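Local coordinates for protein Xaa-Pro aminopeptidase (Thermococcus sibiricus MM 739, PDB 4RGZ) that probably cleaves peptide bonds that precede proline, as a zinc-binding metallopeptidase of the M24B (prolidase and aminopeptidase P) family, at residues 19-24 and 101-106; 255-260 and 287-292; 319-324 and 347-352. All coordinates share one frame; numbering follows the deposited sequence.

Overall arrangement
Following the chain from the N terminus, contact 1 comes first: it closes the long excursion between residues 24 and 101, mostly loop, by pairing strands 23-25 and 104-106 of the creatinase/prolidase-type N-terminal domain. Contacts 2 and 3 both belong to the M24 metallopeptidase range. Contact 2 closes the turn between helices 249-268 and 275-288, and contact 3 then joins the loop before strand 326-335 to the end of strand 339-350. The three follow in series, with none nested or crossed. Contacts 1 and 2 lie on opposite sides of the chain's centre, their own centres about 47 Å apart; contact 3 approaches each of them to about 12 Å between nearest atoms.

Contact 1 of 3, residues 19-24 and 101-106; sequences KGFEGA and GEKLLI
In the creatinase/prolidase-type N-terminal domain, strand 23-25 runs parallel to strand 104-106, and A24 pairs with L105 where the two meet. The backbone bond between the segments goes from L105 N to G23 O, 3.0 Å long. One step on, A24 CA makes a CA-H...O contact with L105 O. The CB atoms of A24 and L105 project from the same face of the sheet and touch at 4.1 Å.

Just before the strand, F21 lays its ring across the L105 side chain. L105 CD2 sits over the ring centre, 4.1 Å from the centroid and only 11° off the normal. With CG anti to the carbonyl carbon (chi1 -80°), the F21 ring reaches from its own backbone to segment 101-106, where L104 N lies in the ring plane at the edge. Over the opposite face comes K103, whose bent chain carries NZ to 4.9 Å from the centroid, an off-centre cation-pi contact. An alanine in place of F21 would take this ring away, and the consequence would probably be a gap over L105 and a K103 ammonium left without its aromatic partner.

The sheet these strands form is a three-stranded parallel one, with 104-106 in the middle and 127-129 beyond it. H128 of that third strand also meets the F21 ring, their planes about 65° apart, while helix 10-16 covers the side where A24 and L105 project. Ahead of the paired strands, E22 and E102 cross at about a right angle, and their carboxylates approach through E22 OE2 and E102 OE1. Both are acceptors and no hydrogen bond joins them; at this resolution the exact closeness is doubtful. The other oxygen, E22 OE1, has a weak hydrogen bond to S54 OG.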
loop_
_atom_site.group_PDB
_atom_site.type_symbol
_atom_site.label_atom_id
_atom_site.label_comp_id
_atom_site.label_asym_id
_atom_site.label_seq_id
_atom_site.Cartn_x
_atom_site.Cartn_y
_atom_site.Cartn_z
ATOM N N LYS A 19 -2.095 31.442 10.506
ATOM C CA LYS A 19 -2.635 30.449 11.428
ATOM C C LYS A 19 -1.545 29.878 12.369
ATOM O O LYS A 19 -1.869 29.060 13.237
ATOM C CB LYS A 19 -3.354 29.312 10.676
ATOM C CG LYS A 19 -4.223 28.408 11.556
ATOM C CD LYS A 19 -5.184 27.499 10.782
ATOM C CE LYS A 19 -6.479 28.199 10.358
ATOM N NZ LYS A 19 -6.823 29.409 11.174
ATOM N N GLY A 20 -0.274 30.298 12.256
ATOM C CA GLY A 20 0.229 31.359 11.356
ATOM C C GLY A 20 1.553 31.042 10.672
ATOM O O GLY A 20 2.495 31.838 10.720
ATOM N N PHE A 21 1.599 29.883 10.012
ATOM C CA PHE A 21 2.812 29.317 9.393
ATOM C C PHE A 21 3.339 30.046 8.163
ATOM O O PHE A 21 2.561 30.549 7.357
ATOM C CB PHE A 21 2.588 27.828 9.071
ATOM C CG PHE A 21 2.743 26.953 10.263
ATOM C CD1 PHE A 21 3.989 26.429 10.593
ATOM C CD2 PHE A 21 1.663 26.713 11.105
ATOM C CE1 PHE A 21 4.150 25.653 11.724
ATOM C CE2 PHE A 21 1.815 25.937 12.239
ATOM C CZ PHE A 21 3.060 25.410 12.548
ATOM N N GLU A 22 4.662 30.071 8.013
ATOM C CA GLU A 22 5.295 30.688 6.846
ATOM C C GLU A 22 4.941 30.004 5.503
ATOM O O GLU A 22 4.486 30.676 4.576
ATOM C CB GLU A 22 6.812 30.814 7.064
ATOM C CG GLU A 22 7.626 31.289 5.872
ATOM C CD GLU A 22 7.371 32.735 5.492
ATOM O OE1 GLU A 22 6.271 33.035 4.981
ATOM O OE2 GLU A 22 8.282 33.571 5.686
ATOM N N GLY A 23 5.124 28.686 5.405
ATOM C CA GLY A 23 4.794 27.956 4.169
ATOM C C GLY A 23 4.645 26.446 4.293
ATOM O O GLY A 23 4.819 25.886 5.377
ATOM N N ALA A 24 4.341 25.791 3.170
ATOM C CA ALA A 24 4.043 24.348 3.146
ATOM C C ALA A 24 4.785 23.551 2.058
ATOM O O ALA A 24 4.759 23.920 0.886
ATOM C CB ALA A 24 2.547 24.138 3.005
ATOM N N GLY A 101 12.976 32.395 6.369
ATOM C CA GLY A 101 11.774 32.890 7.036
ATOM C C GLY A 101 11.358 32.182 8.314
ATOM O O GLY A 101 12.178 31.567 8.994
ATOM N N GLU A 102 10.070 32.275 8.633
ATOM C CA GLU A 102 9.531 31.769 9.897
ATOM C C GLU A 102 9.359 30.235 9.932
ATOM O O GLU A 102 10.238 29.487 9.483
ATOM C CB GLU A 102 8.203 32.469 10.241
ATOM C CG GLU A 102 8.260 33.988 10.333
ATOM C CD GLU A 102 7.890 34.691 9.034
ATOM O OE1 GLU A 102 6.962 34.216 8.341
ATOM O OE2 GLU A 102 8.515 35.730 8.715
ATOM N N LYS A 103 8.215 29.791 10.464
ATOM C CA LYS A 103 7.945 28.390 10.787
ATOM C C LYS A 103 7.640 27.541 9.544
ATOM O O LYS A 103 7.676 28.047 8.424
ATOM C CB LYS A 103 6.807 28.302 11.817
ATOM C CG LYS A 103 7.062 29.090 13.102
ATOM C CD LYS A 103 6.279 28.538 14.287
ATOM C CE LYS A 103 5.048 29.374 14.609
ATOM N NZ LYS A 103 4.111 28.643 15.511
ATOM N N LEU A 104 7.344 26.254 9.740
ATOM C CA LEU A 104 7.140 25.345 8.609
ATOM C C LEU A 104 6.058 24.300 8.758
ATOM O O LEU A 104 5.856 23.732 9.834
ATOM C CB LEU A 104 8.436 24.622 8.258
ATOM C CG LEU A 104 9.433 25.297 7.317
ATOM C CD1 LEU A 104 10.367 24.216 6.800
ATOM C CD2 LEU A 104 8.754 26.013 6.157
ATOM N N LEU A 105 5.370 24.051 7.646
ATOM C CA LEU A 105 4.465 22.923 7.510
ATOM C C LEU A 105 5.041 21.962 6.495
ATOM O O LEU A 105 5.047 22.245 5.296
ATOM C CB LEU A 105 3.092 23.366 7.018
ATOM C CG LEU A 105 2.153 24.156 7.917
ATOM C CD1 LEU A 105 1.143 24.837 7.020
ATOM C CD2 LEU A 105 1.451 23.270 8.933
ATOM N N ILE A 106 5.526 20.827 6.979
ATOM C CA ILE A 106 5.916 19.741 6.103
ATOM C C ILE A 106 4.736 18.809 5.961
ATOM O O ILE A 106 4.107 18.437 6.962
ATOM C CB ILE A 106 7.110 18.941 6.654
ATOM C CG1 ILE A 106 8.116 19.852 7.367
ATOM C CG2 ILE A 106 7.801 18.194 5.525
ATOM C CD1 ILE A 106 8.880 20.781 6.448
#

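Contact 2 of 3, residues 255-260 and 287-292; sequences YEIVKE and SKYGYG
Y289 OH donates to E260 OE1 over 3.0 Å, meeting that oxygen on its syn side, 22° out of the carboxylate plane. The glutamate reaches the phenol from helix 249-268 on a fully extended chain, CG anti to the backbone N (chi1 179°), and its carboxylate stands nearly perpendicular to the tyrosine ring. E260 OE2 forms a salt bridge with K288 NZ at 3.6 Å.

The Y289 ring is held on both faces. I257 CG1 lies over one, 4.0 Å from the centroid; over the other, shifted toward the rim, runs K288 CE from the preceding residue. I257 CD1 continues past the ring to touch Y291 CE1 at 3.7 Å, so one isoleucine serves two tyrosines. The chain turn that presents both is a Schellman motif closing helix 275-288, with G290 at positive phi as its C-prime residue. Inward, I257 and Y291 rest on I333 of strand 326-335, part of the M24 domain's sheet.

The chemistry is layered: apolar contacts lie next to the sheet, and toward the surface one carboxylate takes both a phenol and an ammonium, which would probably stabilise its negative charge.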
loop_
_atom_site.group_PDB
_atom_site.type_symbol
_atom_site.label_atom_id
_atom_site.label_comp_id
_atom_site.label_asym_id
_atom_site.label_seq_id
_atom_site.Cartn_x
_atom_site.Cartn_y
_atom_site.Cartn_z
ATOM N N TYR A 255 -27.570 -9.500 16.539
ATOM C CA TYR A 255 -27.783 -8.756 15.322
ATOM C C TYR A 255 -28.753 -7.598 15.558
ATOM O O TYR A 255 -28.396 -6.437 15.327
ATOM C CB TYR A 255 -28.326 -9.655 14.210
ATOM C CG TYR A 255 -28.301 -8.946 12.882
ATOM C CD1 TYR A 255 -29.297 -8.006 12.528
ATOM C CD2 TYR A 255 -27.247 -9.159 11.994
ATOM C CE1 TYR A 255 -29.243 -7.335 11.307
ATOM C CE2 TYR A 255 -27.185 -8.489 10.774
ATOM C CZ TYR A 255 -28.172 -7.575 10.436
ATOM O OH TYR A 255 -28.072 -6.951 9.217
ATOM N N GLU A 256 -29.976 -7.906 16.011
ATOM C CA GLU A 256 -30.944 -6.847 16.320
ATOM C C GLU A 256 -30.413 -5.755 17.279
ATOM O O GLU A 256 -30.752 -4.583 17.102
ATOM C CB GLU A 256 -32.317 -7.389 16.736
ATOM C CG GLU A 256 -33.376 -6.347 17.135
ATOM C CD GLU A 256 -33.579 -5.162 16.165
ATOM O OE1 GLU A 256 -34.021 -4.075 16.633
ATOM O OE2 GLU A 256 -33.314 -5.283 14.945
ATOM N N ILE A 257 -29.567 -6.109 18.248
ATOM C CA ILE A 257 -28.950 -5.077 19.073
ATOM C C ILE A 257 -28.075 -4.165 18.202
ATOM O O ILE A 257 -28.142 -2.934 18.322
ATOM C CB ILE A 257 -28.171 -5.638 20.276
ATOM C CG1 ILE A 257 -29.142 -6.203 21.326
ATOM C CG2 ILE A 257 -27.352 -4.526 20.924
ATOM C CD1 ILE A 257 -28.598 -7.361 22.124
ATOM N N VAL A 258 -27.269 -4.750 17.313
ATOM C CA VAL A 258 -26.372 -3.922 16.509
ATOM C C VAL A 258 -27.174 -3.025 15.543
ATOM O O VAL A 258 -26.903 -1.816 15.451
ATOM C CB VAL A 258 -25.272 -4.730 15.768
ATOM C CG1 VAL A 258 -24.469 -3.816 14.876
ATOM C CG2 VAL A 258 -24.340 -5.433 16.760
ATOM N N LYS A 259 -28.171 -3.610 14.883
ATOM C CA LYS A 259 -29.065 -2.874 14.001
ATOM C C LYS A 259 -29.665 -1.656 14.630
ATOM O O LYS A 259 -29.708 -0.619 13.993
ATOM C CB LYS A 259 -30.212 -3.742 13.487
ATOM C CG LYS A 259 -30.921 -3.201 12.260
ATOM C CD LYS A 259 -31.858 -4.272 11.747
ATOM C CE LYS A 259 -32.594 -3.862 10.482
ATOM N NZ LYS A 259 -33.940 -3.317 10.788
ATOM N N GLU A 260 -30.143 -1.777 15.860
ATOM C CA GLU A 260 -30.801 -0.654 16.542
ATOM C C GLU A 260 -29.788 0.447 16.864
ATOM O O GLU A 260 -30.126 1.643 16.835
ATOM C CB GLU A 260 -31.544 -1.126 17.805
ATOM C CG GLU A 260 -32.240 -0.024 18.596
ATOM C CD GLU A 260 -32.885 -0.521 19.891
ATOM O OE1 GLU A 260 -33.215 -1.737 19.937
ATOM O OE2 GLU A 260 -33.059 0.290 20.862
ATOM N N SER A 287 -24.299 -0.934 25.466
ATOM C CA SER A 287 -24.247 -1.153 26.897
ATOM C C SER A 287 -25.612 -1.568 27.437
ATOM O O SER A 287 -25.689 -2.544 28.187
ATOM C CB SER A 287 -23.743 0.082 27.653
ATOM O OG SER A 287 -22.438 0.415 27.235
ATOM N N LYS A 288 -26.670 -0.835 27.072
ATOM C CA LYS A 288 -28.011 -1.013 27.666
ATOM C C LYS A 288 -28.393 -2.482 27.655
ATOM O O LYS A 288 -28.946 -3.008 28.631
ATOM C CB LYS A 288 -29.082 -0.188 26.924
ATOM C CG LYS A 288 -30.498 -0.243 27.528
ATOM C CD LYS A 288 -31.514 0.543 26.687
ATOM C CE LYS A 288 -31.500 0.059 25.234
ATOM N NZ LYS A 288 -32.502 0.700 24.349
ATOM N N TYR A 289 -28.053 -3.141 26.556
ATOM C CA TYR A 289 -28.404 -4.529 26.399
ATOM C C TYR A 289 -27.450 -5.494 27.091
ATOM O O TYR A 289 -27.573 -6.704 26.919
ATOM C CB TYR A 289 -28.577 -4.859 24.928
ATOM C CG TYR A 289 -29.814 -4.215 24.350
ATOM C CD1 TYR A 289 -31.079 -4.580 24.816
ATOM C CD2 TYR A 289 -29.724 -3.220 23.353
ATOM C CE1 TYR A 289 -32.220 -4.004 24.309
ATOM C CE2 TYR A 289 -30.874 -2.629 22.827
ATOM C CZ TYR A 289 -32.117 -3.032 23.315
ATOM O OH TYR A 289 -33.285 -2.483 22.836
ATOM N N GLY A 290 -26.559 -4.942 27.921
ATOM C CA GLY A 290 -25.459 -5.664 28.535
ATOM C C GLY A 290 -24.231 -5.956 27.665
ATOM O O GLY A 290 -23.225 -6.473 28.164
ATOM N N TYR A 291 -24.280 -5.634 26.382
ATOM C CA TYR A 291 -23.182 -6.013 25.509
ATOM C C TYR A 291 -22.026 -5.055 25.437
ATOM O O TYR A 291 -21.192 -5.182 24.569
ATOM C CB TYR A 291 -23.699 -6.306 24.108
ATOM C CG TYR A 291 -24.361 -7.622 24.055
ATOM C CD1 TYR A 291 -25.686 -7.791 24.495
ATOM C CD2 TYR A 291 -23.640 -8.747 23.664
ATOM C CE1 TYR A 291 -26.277 -9.045 24.478
ATOM C CE2 TYR A 291 -24.221 -9.985 23.640
ATOM C CZ TYR A 291 -25.526 -10.124 24.037
ATOM O OH TYR A 291 -26.042 -11.376 23.987
ATOM N N GLY A 292 -21.963 -4.101 26.350
ATOM C CA GLY A 292 -20.880 -3.102 26.358
ATOM C C GLY A 292 -19.456 -3.637 26.198
ATOM O O GLY A 292 -18.698 -3.097 25.398
#

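Contact 3 of 3, residues 319-324 and 347-352; sequences KILKDG and VALVDK
The flat group is the carboxylate of D323, and the partner aligned with its syn lone pair is a backbone N-H: K352 N donates to D323 OD1 over 2.8 Å at 154°. K352 CD lies to one side of the carboxylate plane, 3.6 Å from D323 OD2, while L349 CD2 comes to D323 OD1 from nearer the plane. The K352 chain bends at chi2 and crosses the aspartate at about a right angle, leaving NZ in only a long salt bridge with D323 OD2, 3.9 Å away. D323 turns its CG beside its own backbone N, anti to the carbonyl carbon (chi1 -82°), and this aims the carboxylate at the chain reversal.

That reversal is the hairpin joining strands 339-350 and 353-356. D351 and K352, both at positive phi, form its two-residue turn, close to type I'. One residue on from the aspartate, G324 N donates to L349 O at 2.8 Å, and D323 CA adds a CA-H...O contact to the same oxygen. L349 CD1 meets L321 CB at 3.6 Å; L321 in turn leans on F327 of strand 326-335. Strand 339-350 also carries the zinc ligand E344, though this contact lies away from the metal.

E271 is a second acid here, accepting a hydrogen bond from D323 N and making a weak, long ion pair with K352 NZ. The lysine's long ion pairs to D323 and E271 probably give only modest electrostatic help; the firmer hold on the turn is the hydrogen bond from its main-chain N-H to D323.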
loop_
_atom_site.group_PDB
_atom_site.type_symbol
_atom_site.label_atom_id
_atom_site.label_comp_id
_atom_site.label_asym_id
_atom_site.label_seq_id
_atom_site.Cartn_x
_atom_site.Cartn_y
_atom_site.Cartn_z
ATOM N N LYS A 319 -14.956 17.194 18.253
ATOM C CA LYS A 319 -15.096 17.899 16.996
ATOM C C LYS A 319 -16.565 17.990 16.617
ATOM O O LYS A 319 -17.268 16.977 16.591
ATOM C CB LYS A 319 -14.315 17.160 15.908
ATOM C CG LYS A 319 -13.835 18.038 14.773
ATOM C CD LYS A 319 -13.494 17.189 13.559
ATOM C CE LYS A 319 -12.303 17.757 12.800
ATOM N NZ LYS A 319 -11.035 17.701 13.570
ATOM N N ILE A 320 -17.013 19.208 16.342
ATOM C CA ILE A 320 -18.380 19.458 15.915
ATOM C C ILE A 320 -18.524 18.956 14.475
ATOM O O ILE A 320 -17.627 19.131 13.662
ATOM C CB ILE A 320 -18.764 20.965 16.111
ATOM C CG1 ILE A 320 -18.711 21.369 17.605
ATOM C CG2 ILE A 320 -20.146 21.295 15.570
ATOM C CD1 ILE A 320 -19.124 20.276 18.584
ATOM N N LEU A 321 -19.616 18.283 14.170
ATOM C CA LEU A 321 -19.839 17.791 12.820
ATOM C C LEU A 321 -20.425 18.890 11.935
ATOM O O LEU A 321 -21.240 19.723 12.388
ATOM C CB LEU A 321 -20.760 16.581 12.851
ATOM C CG LEU A 321 -20.130 15.276 13.340
ATOM C CD1 LEU A 321 -21.084 14.485 14.204
ATOM C CD2 LEU A 321 -19.701 14.439 12.168
ATOM N N LYS A 322 -19.998 18.915 10.675
ATOM C CA LYS A 322 -20.417 20.036 9.794
ATOM C C LYS A 322 -20.838 19.513 8.435
ATOM O O LYS A 322 -20.284 18.506 7.948
ATOM C CB LYS A 322 -19.277 21.047 9.575
ATOM C CG LYS A 322 -18.619 21.638 10.806
ATOM C CD LYS A 322 -19.438 22.760 11.408
ATOM C CE LYS A 322 -18.559 23.665 12.251
ATOM N NZ LYS A 322 -19.277 24.907 12.658
ATOM N N ASP A 323 -21.804 20.188 7.822
ATOM C CA ASP A 323 -22.080 19.946 6.407
ATOM C C ASP A 323 -20.777 19.667 5.661
ATOM O O ASP A 323 -19.788 20.375 5.843
ATOM C CB ASP A 323 -22.809 21.118 5.753
ATOM C CG ASP A 323 -24.299 21.100 6.016
ATOM O OD1 ASP A 323 -24.825 20.087 6.519
ATOM O OD2 ASP A 323 -24.958 22.124 5.734
ATOM N N GLY A 324 -20.774 18.618 4.853
ATOM C CA GLY A 324 -19.632 18.338 4.020
ATOM C C GLY A 324 -18.810 17.160 4.485
ATOM O O GLY A 324 -18.096 16.536 3.670
ATOM N N VAL A 347 -21.985 7.923 5.634
ATOM C CA VAL A 347 -22.930 9.028 5.841
ATOM C C VAL A 347 -22.255 10.337 5.429
ATOM O O VAL A 347 -21.093 10.559 5.717
ATOM C CB VAL A 347 -23.359 9.130 7.325
ATOM C CG1 VAL A 347 -24.378 10.240 7.530
ATOM C CG2 VAL A 347 -23.868 7.806 7.860
ATOM N N ALA A 348 -22.982 11.186 4.726
ATOM C CA ALA A 348 -22.542 12.518 4.322
ATOM C C ALA A 348 -23.511 13.413 5.027
ATOM O O ALA A 348 -24.708 13.109 5.078
ATOM C CB ALA A 348 -22.688 12.697 2.826
ATOM N N LEU A 349 -22.995 14.491 5.600
ATOM C CA LEU A 349 -23.808 15.481 6.266
ATOM C C LEU A 349 -24.136 16.596 5.251
ATOM O O LEU A 349 -23.267 17.383 4.893
ATOM C CB LEU A 349 -23.028 16.037 7.457
ATOM C CG LEU A 349 -23.719 16.142 8.807
ATOM C CD1 LEU A 349 -22.737 16.698 9.816
ATOM C CD2 LEU A 349 -24.946 17.028 8.739
ATOM N N VAL A 350 -25.372 16.644 4.766
ATOM C CA VAL A 350 -25.764 17.691 3.818
ATOM C C VAL A 350 -27.096 18.321 4.193
ATOM O O VAL A 350 -28.048 17.626 4.581
ATOM C CB VAL A 350 -25.686 17.251 2.317
ATOM C CG1 VAL A 350 -26.100 15.792 2.094
ATOM C CG2 VAL A 350 -26.451 18.198 1.398
ATOM N N ASP A 351 -27.133 19.649 4.091
ATOM C CA ASP A 351 -28.261 20.451 4.562
ATOM C C ASP A 351 -28.635 20.075 5.982
ATOM O O ASP A 351 -29.792 19.765 6.272
ATOM C CB ASP A 351 -29.459 20.374 3.602
ATOM C CG ASP A 351 -29.132 20.935 2.222
ATOM O OD1 ASP A 351 -28.649 22.090 2.147
ATOM O OD2 ASP A 351 -29.336 20.216 1.215
ATOM N N LYS A 352 -27.618 20.087 6.846
ATOM C CA LYS A 352 -27.747 19.919 8.310
ATOM C C LYS A 352 -28.092 18.520 8.800
ATOM O O LYS A 352 -28.023 18.260 10.002
ATOM C CB LYS A 352 -28.693 20.955 8.928
ATOM C CG LYS A 352 -28.024 22.233 9.411
ATOM C CD LYS A 352 -27.355 22.996 8.283
ATOM C CE LYS A 352 -27.300 24.498 8.548
ATOM N NZ LYS A 352 -26.566 25.204 7.454
#